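Local coordinates for nitrate regulatory protein (Klebsiella oxytoca, PDB 4AKK) that binds the leader RNA of the nasF operon in response to nitrate or nitrite and prevents transcription from stopping at its terminator, at residues I128-A131 / V132-P136; A255-E258 / I259-L262; L48-Q51 / Q52-Q55; A79-I82 / W83-G87. All coordinates share one frame; numbering follows the deposited sequence.

Contact 1 of 4, residues I128-A131 / V132-P136; sequences IACA and VWYLP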
# COMPACT_ATOMS: atom_id res chain seq x y z
N ILE A 128 -7.34 19.25 -4.23
CA ILE A 128 -7.35 20.69 -4.02
C ILE A 128 -8.78 21.23 -3.88
O ILE A 128 -9.06 22.03 -3.00
CB ILE A 128 -6.58 21.41 -5.15
CG1 ILE A 128 -5.08 21.08 -5.05
CG2 ILE A 128 -6.79 22.92 -5.08
CD1 ILE A 128 -4.31 21.36 -6.31
N ALA A 129 -9.69 20.78 -4.74
CA ALA A 129 -11.09 21.22 -4.64
C ALA A 129 -11.66 20.88 -3.27
O ALA A 129 -12.33 21.69 -2.65
CB ALA A 129 -11.95 20.61 -5.75
N CYS A 130 -11.38 19.67 -2.81
CA CYS A 130 -11.87 19.20 -1.52
C CYS A 130 -11.37 20.10 -0.39
O CYS A 130 -12.16 20.59 0.43
CB CYS A 130 -11.42 17.76 -1.29
SG CYS A 130 -12.32 16.83 -0.04
N ALA A 131 -10.06 20.31 -0.34
CA ALA A 131 -9.44 21.17 0.67
C ALA A 131 -9.97 22.60 0.62
O ALA A 131 -10.30 23.20 1.64
CB ALA A 131 -7.92 21.15 0.53
N VAL A 132 -10.08 23.15 -0.59
CA VAL A 132 -10.59 24.51 -0.76
C VAL A 132 -12.10 24.63 -0.47
O VAL A 132 -12.60 25.71 -0.17
CB VAL A 132 -10.27 25.04 -2.18
CG1 VAL A 132 -11.09 26.27 -2.50
CG2 VAL A 132 -8.78 25.34 -2.29
N TRP A 133 -12.82 23.51 -0.56
CA TRP A 133 -14.25 23.50 -0.28
C TRP A 133 -14.55 23.79 1.19
O TRP A 133 -15.48 24.52 1.51
CB TRP A 133 -14.86 22.16 -0.68
CG TRP A 133 -16.29 21.97 -0.26
CD1 TRP A 133 -16.74 21.65 0.99
CD2 TRP A 133 -17.45 22.06 -1.09
NE1 TRP A 133 -18.11 21.55 0.99
CE2 TRP A 133 -18.57 21.79 -0.28
CE3 TRP A 133 -17.66 22.34 -2.45
CZ2 TRP A 133 -19.88 21.80 -0.77
CZ3 TRP A 133 -18.95 22.35 -2.94
CH2 TRP A 133 -20.05 22.08 -2.10
N TYR A 134 -13.72 23.25 2.08
CA TYR A 134 -13.92 23.43 3.52
C TYR A 134 -13.36 24.73 4.07
O TYR A 134 -13.81 25.19 5.11
CB TYR A 134 -13.29 22.27 4.29
CG TYR A 134 -14.05 20.98 4.16
CD1 TYR A 134 -15.14 20.71 4.98
CD2 TYR A 134 -13.69 20.03 3.22
CE1 TYR A 134 -15.85 19.54 4.86
CE2 TYR A 134 -14.39 18.85 3.09
CZ TYR A 134 -15.47 18.61 3.91
OH TYR A 134 -16.17 17.43 3.77
N LEU A 135 -12.37 25.31 3.40
CA LEU A 135 -11.72 26.51 3.93
C LEU A 135 -12.66 27.67 4.28
O LEU A 135 -12.51 28.28 5.33
CB LEU A 135 -10.58 26.97 3.01
CG LEU A 135 -9.36 26.05 3.07
CD1 LEU A 135 -8.27 26.49 2.10
CD2 LEU A 135 -8.81 25.98 4.49
N PRO A 136 -13.64 27.97 3.40
CA PRO A 136 -14.54 29.10 3.69
C PRO A 136 -15.45 28.86 4.90
O PRO A 136 -16.16 29.77 5.30
CB PRO A 136 -15.39 29.20 2.42
CG PRO A 136 -14.63 28.48 1.37
CD PRO A 136 -13.90 27.38 2.08

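Contact 2 of 4, residues A255-E258 / I259-L262; sequences ASLE and IEQL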
# COMPACT_ATOMS: atom_id res chain seq x y z
N ALA A 255 11.98 12.50 23.68
CA ALA A 255 10.80 12.09 24.44
C ALA A 255 10.62 12.94 25.70
O ALA A 255 11.60 13.38 26.31
CB ALA A 255 10.89 10.61 24.79
N SER A 256 9.36 13.17 26.08
CA SER A 256 9.03 13.94 27.27
C SER A 256 8.54 13.04 28.39
O SER A 256 7.55 12.32 28.23
CB SER A 256 7.94 14.97 26.97
OG SER A 256 7.32 15.43 28.16
N LEU A 257 9.23 13.10 29.52
CA LEU A 257 8.85 12.32 30.70
C LEU A 257 7.47 12.76 31.23
O LEU A 257 6.64 11.94 31.65
CB LEU A 257 9.93 12.46 31.78
CG LEU A 257 9.97 11.44 32.91
CD1 LEU A 257 9.22 11.95 34.11
CD2 LEU A 257 9.42 10.09 32.46
N GLU A 258 7.24 14.06 31.22
CA GLU A 258 5.97 14.57 31.73
C GLU A 258 4.81 14.08 30.86
O GLU A 258 3.82 13.56 31.38
CB GLU A 258 5.98 16.10 31.81
CG GLU A 258 4.76 16.66 32.52
CD GLU A 258 4.81 18.16 32.69
OE1 GLU A 258 5.56 18.82 31.94
OE2 GLU A 258 4.09 18.69 33.57
N ILE A 259 4.93 14.22 29.54
CA ILE A 259 3.91 13.70 28.63
C ILE A 259 3.72 12.19 28.80
O ILE A 259 2.60 11.69 28.82
CB ILE A 259 4.22 14.02 27.17
CG1 ILE A 259 4.11 15.53 26.94
CG2 ILE A 259 3.28 13.24 26.24
CD1 ILE A 259 4.57 16.02 25.58
N GLU A 260 4.82 11.46 28.93
CA GLU A 260 4.74 10.03 29.11
C GLU A 260 3.98 9.64 30.38
O GLU A 260 3.18 8.71 30.38
CB GLU A 260 6.12 9.38 29.06
CG GLU A 260 6.56 9.04 27.65
CD GLU A 260 8.04 8.70 27.55
OE1 GLU A 260 8.72 8.64 28.60
OE2 GLU A 260 8.54 8.50 26.41
N GLN A 261 4.23 10.36 31.47
CA GLN A 261 3.53 10.09 32.73
C GLN A 261 2.05 10.41 32.63
O GLN A 261 1.20 9.67 33.14
CB GLN A 261 4.13 10.92 33.86
CG GLN A 261 5.58 10.61 34.16
CD GLN A 261 6.17 11.60 35.16
OE1 GLN A 261 5.85 12.79 35.14
NE2 GLN A 261 7.04 11.12 36.04
N LEU A 262 1.74 11.53 31.99
CA LEU A 262 0.34 11.93 31.82
C LEU A 262 -0.40 10.95 30.89
O LEU A 262 -1.59 10.71 31.07
CB LEU A 262 0.25 13.38 31.33
CG LEU A 262 0.67 14.42 32.38
CD1 LEU A 262 0.75 15.84 31.80
CD2 LEU A 262 -0.29 14.38 33.55

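Contact 3 of 4, residues L48-Q51 / Q52-Q55; sequences LQKQ and QLHQ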
# COMPACT_ATOMS: atom_id res chain seq x y z
N LEU A 48 11.19 13.44 -20.41
CA LEU A 48 10.00 13.87 -19.67
C LEU A 48 10.39 14.34 -18.27
O LEU A 48 9.89 15.36 -17.79
CB LEU A 48 8.98 12.73 -19.56
CG LEU A 48 8.09 12.50 -20.78
CD1 LEU A 48 7.47 11.11 -20.74
CD2 LEU A 48 7.01 13.58 -20.86
N GLN A 49 11.28 13.60 -17.63
CA GLN A 49 11.74 13.96 -16.30
C GLN A 49 12.42 15.33 -16.31
O GLN A 49 12.18 16.16 -15.43
CB GLN A 49 12.69 12.90 -15.76
CG GLN A 49 13.42 13.32 -14.50
CD GLN A 49 14.03 12.15 -13.76
OE1 GLN A 49 13.55 10.95 -14.05
NE2 GLN A 49 14.94 12.32 -12.93
N LYS A 50 13.27 15.55 -17.32
CA LYS A 50 13.94 16.84 -17.50
C LYS A 50 12.93 17.97 -17.55
O LYS A 50 13.14 19.02 -16.95
CB LYS A 50 14.77 16.84 -18.79
CG LYS A 50 16.24 16.54 -18.60
CD LYS A 50 16.99 17.77 -18.10
CE LYS A 50 18.50 17.55 -18.06
NZ LYS A 50 19.12 17.53 -19.42
N GLN A 51 11.85 17.76 -18.28
CA GLN A 51 10.79 18.75 -18.42
C GLN A 51 10.12 19.01 -17.07
O GLN A 51 9.79 20.15 -16.74
CB GLN A 51 9.76 18.28 -19.44
CG GLN A 51 8.56 19.19 -19.58
CD GLN A 51 7.45 18.59 -20.44
OE1 GLN A 51 7.65 17.57 -21.10
NE2 GLN A 51 6.28 19.22 -20.42
N GLN A 52 9.92 17.95 -16.29
CA GLN A 52 9.31 18.07 -14.97
C GLN A 52 10.12 18.91 -13.99
O GLN A 52 9.58 19.40 -13.00
CB GLN A 52 9.04 16.68 -14.38
CG GLN A 52 7.73 16.07 -14.82
CD GLN A 52 6.58 17.06 -14.73
OE1 GLN A 52 6.23 17.71 -15.72
NE2 GLN A 52 6.00 17.19 -13.54
N LEU A 53 11.42 19.06 -14.24
CA LEU A 53 12.26 19.88 -13.37
C LEU A 53 11.67 21.28 -13.20
O LEU A 53 11.91 21.96 -12.19
CB LEU A 53 13.69 20.00 -13.92
CG LEU A 53 14.65 18.80 -13.85
CD1 LEU A 53 15.95 19.11 -14.60
CD2 LEU A 53 14.96 18.42 -12.42
N HIS A 54 10.89 21.71 -14.19
CA HIS A 54 10.36 23.07 -14.21
C HIS A 54 9.17 23.27 -13.27
O HIS A 54 8.81 24.41 -12.96
CB HIS A 54 9.99 23.48 -15.64
CG HIS A 54 11.16 23.59 -16.56
ND1 HIS A 54 11.41 22.68 -17.56
CD2 HIS A 54 12.17 24.49 -16.60
CE1 HIS A 54 12.51 23.02 -18.20
NE2 HIS A 54 13.00 24.11 -17.64
N GLN A 55 8.58 22.17 -12.82
CA GLN A 55 7.45 22.24 -11.89
C GLN A 55 7.91 22.17 -10.43
O GLN A 55 7.14 22.46 -9.52
CB GLN A 55 6.46 21.13 -12.19
CG GLN A 55 5.91 21.15 -13.60
CD GLN A 55 5.22 22.46 -13.95
OE1 GLN A 55 4.74 23.19 -13.07
NE2 GLN A 55 5.15 22.77 -15.24

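Contact 4 of 4, residues A79-I82 / W83-G87; sequences ASNI and WLCSG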
# COMPACT_ATOMS: atom_id res chain seq x y z
N ALA A 79 -5.90 26.66 20.62
CA ALA A 79 -6.42 27.84 21.32
C ALA A 79 -7.93 27.75 21.52
O ALA A 79 -8.43 27.96 22.62
CB ALA A 79 -6.04 29.13 20.58
N SER A 80 -8.66 27.44 20.44
CA SER A 80 -10.11 27.28 20.52
C SER A 80 -10.48 26.24 21.57
O SER A 80 -11.45 26.39 22.30
CB SER A 80 -10.68 26.88 19.16
OG SER A 80 -10.27 27.81 18.16
N ASN A 81 -9.68 25.19 21.66
CA ASN A 81 -9.96 24.12 22.60
C ASN A 81 -9.90 24.58 24.06
O ASN A 81 -10.74 24.19 24.88
CB ASN A 81 -9.00 22.95 22.38
CG ASN A 81 -9.65 21.61 22.67
OD1 ASN A 81 -10.78 21.36 22.25
ND2 ASN A 81 -8.93 20.74 23.39
N ILE A 82 -8.90 25.40 24.39
CA ILE A 82 -8.72 25.88 25.76
C ILE A 82 -9.77 26.94 26.10
O ILE A 82 -10.34 26.95 27.18
CB ILE A 82 -7.29 26.45 26.01
CG1 ILE A 82 -6.23 25.39 25.73
CG2 ILE A 82 -7.15 26.90 27.46
CD1 ILE A 82 -6.22 24.26 26.75
N TRP A 83 -10.01 27.83 25.15
CA TRP A 83 -11.12 28.76 25.24
C TRP A 83 -12.42 28.03 25.60
O TRP A 83 -13.10 28.41 26.55
CB TRP A 83 -11.26 29.52 23.92
CG TRP A 83 -12.50 30.30 23.79
CD1 TRP A 83 -13.56 30.01 22.99
CD2 TRP A 83 -12.83 31.51 24.48
NE1 TRP A 83 -14.54 30.97 23.14
CE2 TRP A 83 -14.11 31.90 24.05
CE3 TRP A 83 -12.17 32.30 25.42
CZ2 TRP A 83 -14.75 33.05 24.52
CZ3 TRP A 83 -12.80 33.45 25.89
CH2 TRP A 83 -14.08 33.81 25.44
N LEU A 84 -12.76 26.97 24.85
CA LEU A 84 -14.02 26.27 25.09
C LEU A 84 -14.04 25.46 26.40
O LEU A 84 -14.99 25.56 27.18
CB LEU A 84 -14.41 25.39 23.89
CG LEU A 84 -14.73 26.12 22.58
CD1 LEU A 84 -14.72 25.16 21.38
CD2 LEU A 84 -16.06 26.90 22.65
N CYS A 85 -12.99 24.68 26.66
CA CYS A 85 -12.89 23.87 27.88
C CYS A 85 -12.79 24.70 29.16
O CYS A 85 -13.11 24.22 30.25
CB CYS A 85 -11.66 22.96 27.83
SG CYS A 85 -11.69 21.61 26.60
N SER A 86 -12.32 25.95 29.04
CA SER A 86 -12.23 26.84 30.20
C SER A 86 -13.47 27.72 30.32
O SER A 86 -13.50 28.67 31.11
CB SER A 86 -10.98 27.72 30.11
OG SER A 86 -11.20 28.77 29.19
N GLY A 87 -14.49 27.42 29.53
CA GLY A 87 -15.73 28.18 29.57
C GLY A 87 -15.57 29.65 29.26
O GLY A 87 -16.21 30.50 29.88

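Contact 1 of 4, residues I128-A131 / V132-P136
I128 and V132, one turn apart in the last stretch of helix 122-134, lie side by side and point the same way, their CG2 methyls 4.2 Å apart. V132 holds CG2 anti to its carbonyl carbon (chi1 165° for CG1), which lays this methyl back along the helix, where I128 CG2 and I128 O both touch it. In the backbone of the same turn, V132 N donates to I128 O at 2.8 Å, a nearly straight bond (166°).

Y134 turns its ring so that an edge meets the preceding turn: CD2 is 3.2 Å from C130 O, near the ring plane, and CE2 is 4.3 Å from C130 SG. One face of the same ring is met by W133, whose CD1 stands 4.0 Å above the centre. The ring of H165 on helix 152-167 meets that of Y134 with the planes nearly parallel. L135 brings CG to 3.3 Å from A131 O.

V132 and L135 also pack on helix 92-117, while W41, F42 and V38 of the second subunit rest on I128, A129 and V132.

The bonds from W133 N to A129 O and C130 O, and from Y134 N and L135 N to A131 O, are weak, and both i+3 and i+4 pairs occur. Backbone bonds and side-chain contacts with carbonyls thus join the segments, two apolar pairs adding to them, while neighbouring helices and the second subunit pack from outside.

Contact 2 of 4, residues A255-E258 / I259-L262
S256 caps the start of helix 257-267: its OG accepts from I259 N at 3.0 Å with an almost straight N-H (170°). The hydroxyl stands anti to the backbone N of S256 (chi1 162°), which directs it to the N-H of I259, and occupies the N-cap position. Three regular i to i+4 backbone bonds follow, from E260 N to S256 O, from Q261 N to L257 O and from L262 N to E258 O, so S256 engages the first turn through both its side chain and its carbonyl.

Van der Waals contacts between side chains form a second group. I259 lays CG1 and CD1 alongside S256, with CG1 3.4 Å from the capping OG and CD1 3.8 Å from CB. E258 and L262 run side by side, the aliphatic CG of the glutamate 4.2 Å from L262 CD1. I259, which is buried, and L262 pack on helices 180-212 and 277-312, where I259 meets E202 and R289, and L262 meets F210 and W282.

Polar ends lying against hydrocarbon make up the third group. The carboxylate of E260, on an extended chain, reaches back past S256 O to put OE2 3.5 Å from A255 CB, and the side chain crosses that of L257 at about a right angle. Q261 and L257 cross obliquely, but the approach of Q261 NE2 to L257 CD1 is too short to be relied on.

A serine cap thus satisfies one of the amides at the helix start, and the acidic E258 and E260 near that end would probably interact favourably with the helix dipole.

Contact 3 of 4, residues L48-Q51 / Q52-Q55
Q52 lies near the junction of helix 37-52 with helix 56-85, and its N donates to L48 O at 3.0 Å (151°), an i to i+4 bond. Its CB lies 3.4 Å from Q49 O and its CG 3.7 Å from L48 O, so the base of the side chain rests on two carbonyls of the preceding turn. A bend at chi2 (-46°) then turns the amide aside, and its NE2 is hydrogen-bonded to S176 O. D178 also touches the side chain.

Q51 takes part mainly through its carbonyl. Q51 O accepts two bonds from H54, one from the backbone N at 3.2 Å and one from the ring ND1 at 3.1 Å, both from the same face of the carbonyl plane. The backbone donor stands well above that plane, whereas ND1 is only moderately tilted from it. With CG anti to the carbonyl carbon of H54 (chi1 -66°), the imidazole folds back toward Q51 and presents its ND1 edge.

L53 lies side by side with K50, pointing the same way, and its CD1 is 3.9 Å from the lysine CD. Its N donates to K50 O at 3.2 Å from above the carbonyl plane and makes a weak second bond to Q49 O. L311 of helix 277-312 also packs on L53.

Pairing therefore moves from i+4 toward i+3 along these residues. The ND1 bond implies that this ring nitrogen carries a proton, and the two H54 donors clasp a single carbonyl, tying the imidazole to the turn.

Contact 4 of 4, residues A79-I82 / W83-G87
S86 closes on I82 at the end of helix 56-85: its OG donates to I82 O at 2.8 Å and its backbone N to the same oxygen at 2.9 Å. The two donors arrive from opposite faces of the carbonyl plane. The hydroxyl lies between the backbone N and carbonyl carbon of S86 (chi1 77°), which directs it back at the preceding turn.

Three regular helical bonds lead up to this end, W83 N to A79 O at 3.0 Å (173°), L84 N to S80 O and C85 N to N81 O. S80 O is also touched by L84, whose CG is 3.3 Å from it, and lies near the plane of the W83 ring at its edge. C85 folds SG back until it is 3.2 Å from N81 O.

Farther out, S86 OG is hydrogen-bonded to the backbone N of both R89 and L90, which fastens the hydroxyl to the following loop. W83 swings its indole away, CG anti to the backbone N (chi1 169°), and its NE1 is hydrogen-bonded to V145 O. S80 OG pairs with E76 O, and S80, N81, L84 and C85 all pack on helix 152-167.

A Schellman motif ends the helix, with G87 at positive phi as the C-prime residue, G88 N bonded to W83 O and G87 N to L84 O at 3.0 Å. Double acceptance at I82 O satisfies a C-terminal carbonyl, and the serine couples helix end to loop within the NIT region.

Along the chain the order is contact 3, contact 4, contact 1, contact 2, each a local feature of a different part of this largely helical protein, which has no strand. Contacts 3 and 4 belong to consecutive helices, 37-52 and 56-85, yet their centres are about 47 Å apart, on opposite sides of the chain's centre. Contacts 1, 2 and 4 fall within the NIT range; the centres of contacts 2 and 4 are about 23 Å apart, those of 1 and 4 about 26 Å. None touches another. Contact 2 marks a helix start, while contacts 1, 3 and 4 lie toward helix ends. Contacts 1 and 3 both pack against the second subunit, so these two parts lie at the dimer interface.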